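Local coordinates for protein naphthalene dioxygenase large subunit (Rhodococcus sp., PDB 2B1X) that forms the large subunit of a Rieske-type non-haem iron dioxygenase, carrying a [2Fe-2S] cluster in one domain and an iron(III) ion in the other, at residues W46-A50 against V62-I66; A50-E54 against G187-V191. All blocks are in the same frame, centred on the assembly; numbering follows the deposited sequence.

Interaction 1: W46-A50 against V62-I66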
ATOM      1  N   TRP A  46     -20.190  24.186   4.919  1.00 12.21           N
ATOM      2  CA  TRP A  46     -21.202  23.521   4.117  1.00 11.52           C
ATOM      3  C   TRP A  46     -20.471  22.840   2.959  1.00 11.36           C
ATOM      4  O   TRP A  46     -19.750  23.507   2.206  1.00 11.74           O
ATOM      5  CB  TRP A  46     -22.203  24.537   3.556  1.00 10.71           C
ATOM      6  CG  TRP A  46     -23.214  25.007   4.543  1.00 11.14           C
ATOM      7  CD1 TRP A  46     -23.125  26.101   5.346  1.00 11.35           C
ATOM      8  CD2 TRP A  46     -24.446  24.365   4.876  1.00 11.15           C
ATOM      9  NE1 TRP A  46     -24.244  26.207   6.143  1.00 11.77           N
ATOM     10  CE2 TRP A  46     -25.077  25.155   5.863  1.00 12.61           C
ATOM     11  CE3 TRP A  46     -25.105  23.211   4.411  1.00 10.86           C
ATOM     12  CZ2 TRP A  46     -26.334  24.838   6.388  1.00 12.69           C
ATOM     13  CZ3 TRP A  46     -26.340  22.891   4.935  1.00 11.14           C
ATOM     14  CH2 TRP A  46     -26.945  23.696   5.916  1.00 12.37           C
ATOM     15  N   VAL A  47     -20.735  21.551   2.774  1.00 10.92           N
ATOM     16  CA  VAL A  47     -20.055  20.720   1.771  1.00 11.02           C
ATOM     17  C   VAL A  47     -21.073  20.149   0.763  1.00 11.84           C
ATOM     18  O   VAL A  47     -22.139  19.678   1.145  1.00 10.83           O
ATOM     19  CB  VAL A  47     -19.335  19.551   2.462  1.00 11.78           C
ATOM     20  CG1 VAL A  47     -18.702  18.583   1.421  1.00 10.39           C
ATOM     21  CG2 VAL A  47     -18.329  20.091   3.526  1.00 10.46           C
ATOM     22  N   PHE A  48     -20.751  20.239  -0.530  1.00 11.02           N
ATOM     23  CA  PHE A  48     -21.651  19.761  -1.563  1.00 11.59           C
ATOM     24  C   PHE A  48     -21.704  18.214  -1.536  1.00 12.15           C
ATOM     25  O   PHE A  48     -20.660  17.533  -1.440  1.00 11.23           O
ATOM     26  CB  PHE A  48     -21.195  20.256  -2.945  1.00 11.63           C
ATOM     27  CG  PHE A  48     -21.991  19.666  -4.083  1.00 12.27           C
ATOM     28  CD1 PHE A  48     -23.247  20.156  -4.405  1.00 11.52           C
ATOM     29  CD2 PHE A  48     -21.481  18.595  -4.809  1.00 13.17           C
ATOM     30  CE1 PHE A  48     -24.002  19.584  -5.451  1.00 12.13           C
ATOM     31  CE2 PHE A  48     -22.206  18.005  -5.824  1.00 12.42           C
ATOM     32  CZ  PHE A  48     -23.473  18.512  -6.177  1.00 12.92           C
ATOM     33  N   LEU A  49     -22.921  17.677  -1.635  1.00 12.09           N
ATOM     34  CA  LEU A  49     -23.150  16.230  -1.593  1.00 12.87           C
ATOM     35  C   LEU A  49     -23.671  15.655  -2.916  1.00 13.22           C
ATOM     36  O   LEU A  49     -23.183  14.635  -3.406  1.00 13.89           O
ATOM     37  CB  LEU A  49     -24.197  15.921  -0.534  1.00 12.58           C
ATOM     38  CG  LEU A  49     -23.830  16.387   0.891  1.00 13.96           C
ATOM     39  CD1 LEU A  49     -24.980  16.209   1.850  1.00 12.08           C
ATOM     40  CD2 LEU A  49     -22.626  15.622   1.364  1.00 12.47           C
ATOM     41  N   ALA A  50     -24.707  16.281  -3.457  1.00 13.02           N
ATOM     42  CA  ALA A  50     -25.388  15.710  -4.613  1.00 13.37           C
ATOM     43  C   ALA A  50     -26.202  16.756  -5.308  1.00 13.26           C
ATOM     44  O   ALA A  50     -26.511  17.807  -4.717  1.00 13.54           O
ATOM     45  CB  ALA A  50     -26.288  14.533  -4.168  1.00 12.72           C
ATOM     46  N   VAL A  62     -28.130   8.246  -3.392  1.00 10.85           N
ATOM     47  CA  VAL A  62     -26.715   8.138  -3.715  1.00 10.83           C
ATOM     48  C   VAL A  62     -25.993   8.158  -2.357  1.00 10.76           C
ATOM     49  O   VAL A  62     -26.536   8.670  -1.383  1.00 10.97           O
ATOM     50  CB  VAL A  62     -26.199   9.288  -4.635  1.00 10.48           C
ATOM     51  CG1 VAL A  62     -26.814   9.197  -6.053  1.00 11.33           C
ATOM     52  CG2 VAL A  62     -26.473  10.686  -4.045  1.00 11.53           C
ATOM     53  N   VAL A  63     -24.817   7.558  -2.299  1.00 10.26           N
ATOM     54  CA  VAL A  63     -23.986   7.597  -1.096  1.00 10.25           C
ATOM     55  C   VAL A  63     -22.817   8.592  -1.271  1.00 10.90           C
ATOM     56  O   VAL A  63     -21.974   8.424  -2.145  1.00 11.55           O
ATOM     57  CB  VAL A  63     -23.486   6.209  -0.719  1.00 10.81           C
ATOM     58  CG1 VAL A  63     -22.588   6.294   0.539  1.00  8.81           C
ATOM     59  CG2 VAL A  63     -24.692   5.237  -0.453  1.00 12.22           C
ATOM     60  N   ARG A  64     -22.752   9.592  -0.399  1.00 11.05           N
ATOM     61  CA  ARG A  64     -21.817  10.705  -0.533  1.00 11.40           C
ATOM     62  C   ARG A  64     -21.140  11.023   0.790  1.00 11.87           C
ATOM     63  O   ARG A  64     -21.468  10.380   1.806  1.00 13.22           O
ATOM     64  CB  ARG A  64     -22.522  11.909  -1.161  1.00 10.43           C
ATOM     65  CG  ARG A  64     -23.087  11.585  -2.537  1.00 11.90           C
ATOM     66  CD  ARG A  64     -22.001  11.483  -3.651  1.00 13.24           C
ATOM     67  NE  ARG A  64     -22.499  10.861  -4.869  1.00 11.40           N
ATOM     68  CZ  ARG A  64     -23.227  11.481  -5.809  1.00 13.45           C
ATOM     69  NH1 ARG A  64     -23.565  12.774  -5.692  1.00  8.57           N
ATOM     70  NH2 ARG A  64     -23.628  10.807  -6.872  1.00 11.65           N
ATOM     71  N   TYR A  65     -20.207  11.982   0.808  1.00 11.54           N
ATOM     72  CA  TYR A  65     -19.303  12.120   1.965  1.00 12.53           C
ATOM     73  C   TYR A  65     -19.122  13.519   2.520  1.00 12.41           C
ATOM     74  O   TYR A  65     -19.194  14.509   1.773  1.00 13.97           O
ATOM     75  CB  TYR A  65     -17.888  11.631   1.588  1.00 12.82           C
ATOM     76  CG  TYR A  65     -17.867  10.217   1.188  1.00 13.07           C
ATOM     77  CD1 TYR A  65     -18.256   9.817  -0.077  1.00 14.04           C
ATOM     78  CD2 TYR A  65     -17.505   9.237   2.122  1.00 15.32           C
ATOM     79  CE1 TYR A  65     -18.261   8.446  -0.436  1.00 14.90           C
ATOM     80  CE2 TYR A  65     -17.468   7.913   1.770  1.00 16.31           C
ATOM     81  CZ  TYR A  65     -17.862   7.518   0.494  1.00 16.95           C
ATOM     82  OH  TYR A  65     -17.866   6.166   0.202  1.00 22.18           O
ATOM     83  N   ILE A  66     -18.847  13.587   3.812  1.00 12.22           N
ATOM     84  CA  ILE A  66     -18.069  14.686   4.364  1.00 12.72           C
ATOM     85  C   ILE A  66     -16.869  14.046   4.988  1.00 12.96           C
ATOM     86  O   ILE A  66     -16.976  13.353   6.014  1.00 13.72           O
ATOM     87  CB  ILE A  66     -18.877  15.576   5.357  1.00 12.35           C
ATOM     88  CG1 ILE A  66     -20.151  16.118   4.650  1.00 10.59           C
ATOM     89  CG2 ILE A  66     -18.005  16.705   5.859  1.00 13.06           C
ATOM     90  CD1 ILE A  66     -21.085  17.002   5.500  1.00 12.10           C
TER
HETATM   91  O   HOH W   1     -18.878  15.653  -0.510  1.00 22.48           O
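Arg64, on strand 60-66, wraps its side chain around the carbonyl oxygen of Leu49. Its CB lies 3.6 Å from Leu49 O, and CG, swung away from its own carbonyl carbon (chi1 -59°), comes to 3.2 Å from Leu49 O. A bend at chi2 (-74°) then curls the chain back: CD still touches the same oxygen, and at the tip NH1 donates to Leu49 O over 3.0 Å. That bond is nearly straight at 163° and lies in the guanidinium plane, on a lone pair of the carbonyl. NH1 also brushes Ala50 CB, while Val62 CG2 sits over the centre of one guanidinium face, 3.8 Å above it. NH2 forms a salt bridge with Glu54, so each terminal nitrogen has a partner. Farther along, Leu49 CD2 meets Tyr65 O and Ile66 CG1, and Val47 CG2 touches Ile66 CG2 at 4.1 Å. A water bridges the two backbones, donating to Phe48 O and, at 2.6 Å, to Tyr65 O. The two strands run nearly antiparallel, yet their short axes come no closer than 6.9 Å and they belong to different sheets. Leu49 and Ala50 both face Ile155 in a classic beta bulge, and the contact joins two antiparallel sheets of the Rieske [2Fe-2S] domain through side chains, one side-chain-to-backbone bond and a bridging water.

Interaction 2: A50-E54 against G187-V191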
ATOM      1  N   ALA A  50     -24.707  16.281  -3.457  1.00 13.02           N
ATOM      2  CA  ALA A  50     -25.388  15.710  -4.613  1.00 13.37           C
ATOM      3  C   ALA A  50     -26.202  16.756  -5.308  1.00 13.26           C
ATOM      4  O   ALA A  50     -26.511  17.807  -4.717  1.00 13.54           O
ATOM      5  CB  ALA A  50     -26.288  14.533  -4.168  1.00 12.72           C
ATOM      6  N   HIS A  51     -26.549  16.487  -6.568  1.00 13.39           N
ATOM      7  CA  HIS A  51     -27.544  17.311  -7.256  1.00 13.59           C
ATOM      8  C   HIS A  51     -28.895  16.617  -7.139  1.00 13.89           C
ATOM      9  O   HIS A  51     -28.973  15.382  -7.193  1.00 13.12           O
ATOM     10  CB  HIS A  51     -27.163  17.536  -8.731  1.00 13.45           C
ATOM     11  CG  HIS A  51     -27.912  18.657  -9.400  1.00 14.02           C
ATOM     12  ND1 HIS A  51     -29.132  18.471 -10.023  1.00 15.13           N
ATOM     13  CD2 HIS A  51     -27.601  19.968  -9.569  1.00 12.64           C
ATOM     14  CE1 HIS A  51     -29.548  19.618 -10.529  1.00 15.69           C
ATOM     15  NE2 HIS A  51     -28.634  20.540 -10.275  1.00 16.37           N
ATOM     16  N   GLU A  52     -29.959  17.409  -6.960  1.00 14.71           N
ATOM     17  CA  GLU A  52     -31.310  16.872  -6.859  1.00 15.65           C
ATOM     18  C   GLU A  52     -31.732  16.013  -8.052  1.00 15.45           C
ATOM     19  O   GLU A  52     -32.528  15.073  -7.906  1.00 14.70           O
ATOM     20  CB  GLU A  52     -32.305  18.011  -6.673  1.00 16.43           C
ATOM     21  CG  GLU A  52     -32.354  18.519  -5.247  1.00 20.66           C
ATOM     22  CD  GLU A  52     -33.501  19.490  -5.016  1.00 27.74           C
ATOM     23  OE1 GLU A  52     -33.236  20.602  -4.493  1.00 29.98           O
ATOM     24  OE2 GLU A  52     -34.660  19.154  -5.368  1.00 32.15           O
ATOM     25  N   SER A  53     -31.230  16.348  -9.243  1.00 15.24           N
ATOM     26  CA  SER A  53     -31.533  15.552 -10.448  1.00 15.12           C
ATOM     27  C   SER A  53     -30.914  14.144 -10.458  1.00 15.74           C
ATOM     28  O   SER A  53     -31.237  13.355 -11.353  1.00 15.74           O
ATOM     29  CB  SER A  53     -31.130  16.287 -11.737  1.00 15.01           C
ATOM     30  OG  SER A  53     -29.717  16.338 -11.827  1.00 14.78           O
ATOM     31  N   GLU A  54     -30.024  13.850  -9.504  1.00 15.43           N
ATOM     32  CA  GLU A  54     -29.479  12.489  -9.315  1.00 15.94           C
ATOM     33  C   GLU A  54     -30.450  11.553  -8.578  1.00 15.84           C
ATOM     34  O   GLU A  54     -30.368  10.321  -8.686  1.00 15.66           O
ATOM     35  CB  GLU A  54     -28.156  12.526  -8.539  1.00 16.58           C
ATOM     36  CG  GLU A  54     -27.023  13.378  -9.129  1.00 16.86           C
ATOM     37  CD  GLU A  54     -25.726  13.144  -8.382  1.00 17.89           C
ATOM     38  OE1 GLU A  54     -25.039  12.137  -8.689  1.00 15.10           O
ATOM     39  OE2 GLU A  54     -25.389  13.954  -7.472  1.00 19.00           O
ATOM     40  N   GLY A 187     -34.621  23.162 -15.347  1.00 18.19           N
ATOM     41  CA  GLY A 187     -33.420  23.024 -14.543  1.00 17.14           C
ATOM     42  C   GLY A 187     -32.332  22.174 -15.181  1.00 16.90           C
ATOM     43  O   GLY A 187     -32.471  21.669 -16.298  1.00 16.85           O
ATOM     44  N   LEU A 188     -31.233  22.044 -14.449  1.00 16.98           N
ATOM     45  CA  LEU A 188     -30.069  21.249 -14.817  1.00 16.90           C
ATOM     46  C   LEU A 188     -30.265  19.779 -14.480  1.00 16.42           C
ATOM     47  O   LEU A 188     -30.979  19.434 -13.522  1.00 15.59           O
ATOM     48  CB  LEU A 188     -28.876  21.745 -13.996  1.00 16.94           C
ATOM     49  CG  LEU A 188     -27.734  22.580 -14.572  1.00 18.67           C
ATOM     50  CD1 LEU A 188     -27.944  23.119 -15.978  1.00 13.33           C
ATOM     51  CD2 LEU A 188     -27.368  23.680 -13.587  1.00 18.51           C
ATOM     52  N   GLN A 189     -29.633  18.913 -15.269  1.00 16.30           N
ATOM     53  CA  GLN A 189     -29.532  17.497 -14.921  1.00 16.19           C
ATOM     54  C   GLN A 189     -28.080  17.055 -14.924  1.00 15.25           C
ATOM     55  O   GLN A 189     -27.335  17.390 -15.837  1.00 14.00           O
ATOM     56  CB  GLN A 189     -30.353  16.616 -15.854  1.00 16.89           C
ATOM     57  CG  GLN A 189     -29.902  16.602 -17.301  1.00 21.94           C
ATOM     58  CD  GLN A 189     -30.827  15.768 -18.213  1.00 29.05           C
ATOM     59  OE1 GLN A 189     -30.702  15.826 -19.446  1.00 29.13           O
ATOM     60  NE2 GLN A 189     -31.744  14.995 -17.611  1.00 30.21           N
ATOM     61  N   VAL A 190     -27.680  16.327 -13.884  1.00 13.99           N
ATOM     62  CA  VAL A 190     -26.409  15.606 -13.910  1.00 13.95           C
ATOM     63  C   VAL A 190     -26.631  14.472 -14.903  1.00 14.16           C
ATOM     64  O   VAL A 190     -27.644  13.784 -14.832  1.00 13.96           O
ATOM     65  CB  VAL A 190     -26.055  14.997 -12.502  1.00 13.44           C
ATOM     66  CG1 VAL A 190     -24.972  13.909 -12.608  1.00 13.88           C
ATOM     67  CG2 VAL A 190     -25.637  16.073 -11.549  1.00 12.81           C
ATOM     68  N   VAL A 191     -25.695  14.270 -15.819  1.00 14.33           N
ATOM     69  CA  VAL A 191     -25.829  13.153 -16.753  1.00 14.86           C
ATOM     70  C   VAL A 191     -25.071  11.942 -16.278  1.00 15.17           C
ATOM     71  O   VAL A 191     -23.862  11.983 -16.126  1.00 14.94           O
ATOM     72  CB  VAL A 191     -25.406  13.513 -18.202  1.00 15.19           C
ATOM     73  CG1 VAL A 191     -25.603  12.315 -19.114  1.00 15.38           C
ATOM     74  CG2 VAL A 191     -26.232  14.650 -18.705  1.00 15.31           C
TER
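His51 and Ser53 meet the strand that starts at Leu188 through two contrasting torsions: the imidazole stands anti to its backbone nitrogen (chi1 -164°), whereas Ser53 OG is tucked between backbone N and carbonyl carbon (chi1 70°). They sit where strand 47-51 of the Rieske domain runs into a 3-10 turn, 52-54, which abuts strand 188-199, outermost within this chain in the catalytic domain's large antiparallel sheet. His51 ND1 ties the turn together, accepting from Ser53 N at 3.1 Å, the donor tilted from the ring plane, and sharing a hydrogen bond with Ser53 OG. Glu54 closes the turn from its far end: OE2 accepts from His51 N through its anti lone pair, while OE1 forms a salt bridge with Arg64. Against this braced turn, Val190 packs its CG2 3.5 Å from His51 CB, the side chains sliding past each other in opposite directions, and Val190 CB rests 3.9 Å from Glu54 CG. The imidazole crosses Leu188 at about a right angle, with CE1 3.3 Å from Leu188 O, which also accepts from Lys344. Between the two segments one hydrogen bond forms: Val190 N donates to Ser53 OG at 2.9 Å and 165°.

After helices 4-16 and 31-40, the chain reaches strand 47-51, which serves both contacts; they share Ala50. Interaction 1 closes a short loop of 11 residues, returning on strand 60-66 and joining the three-stranded sheet of 47-51 to the four-stranded sheet of 60-66. Interaction 2 leaves from the end of the same strand and closes a longer loop of 132 residues, which takes in strand 60-66 before reaching strand 188-199; both loops thus start from one strand and return at different points. The first contact ties sheets within the Rieske domain, the second ties that domain to the catalytic one. Their centres lie about 13 Å apart, and Arg64 NH2 to Glu54 OE1, a 2.7 Å salt bridge, couples them.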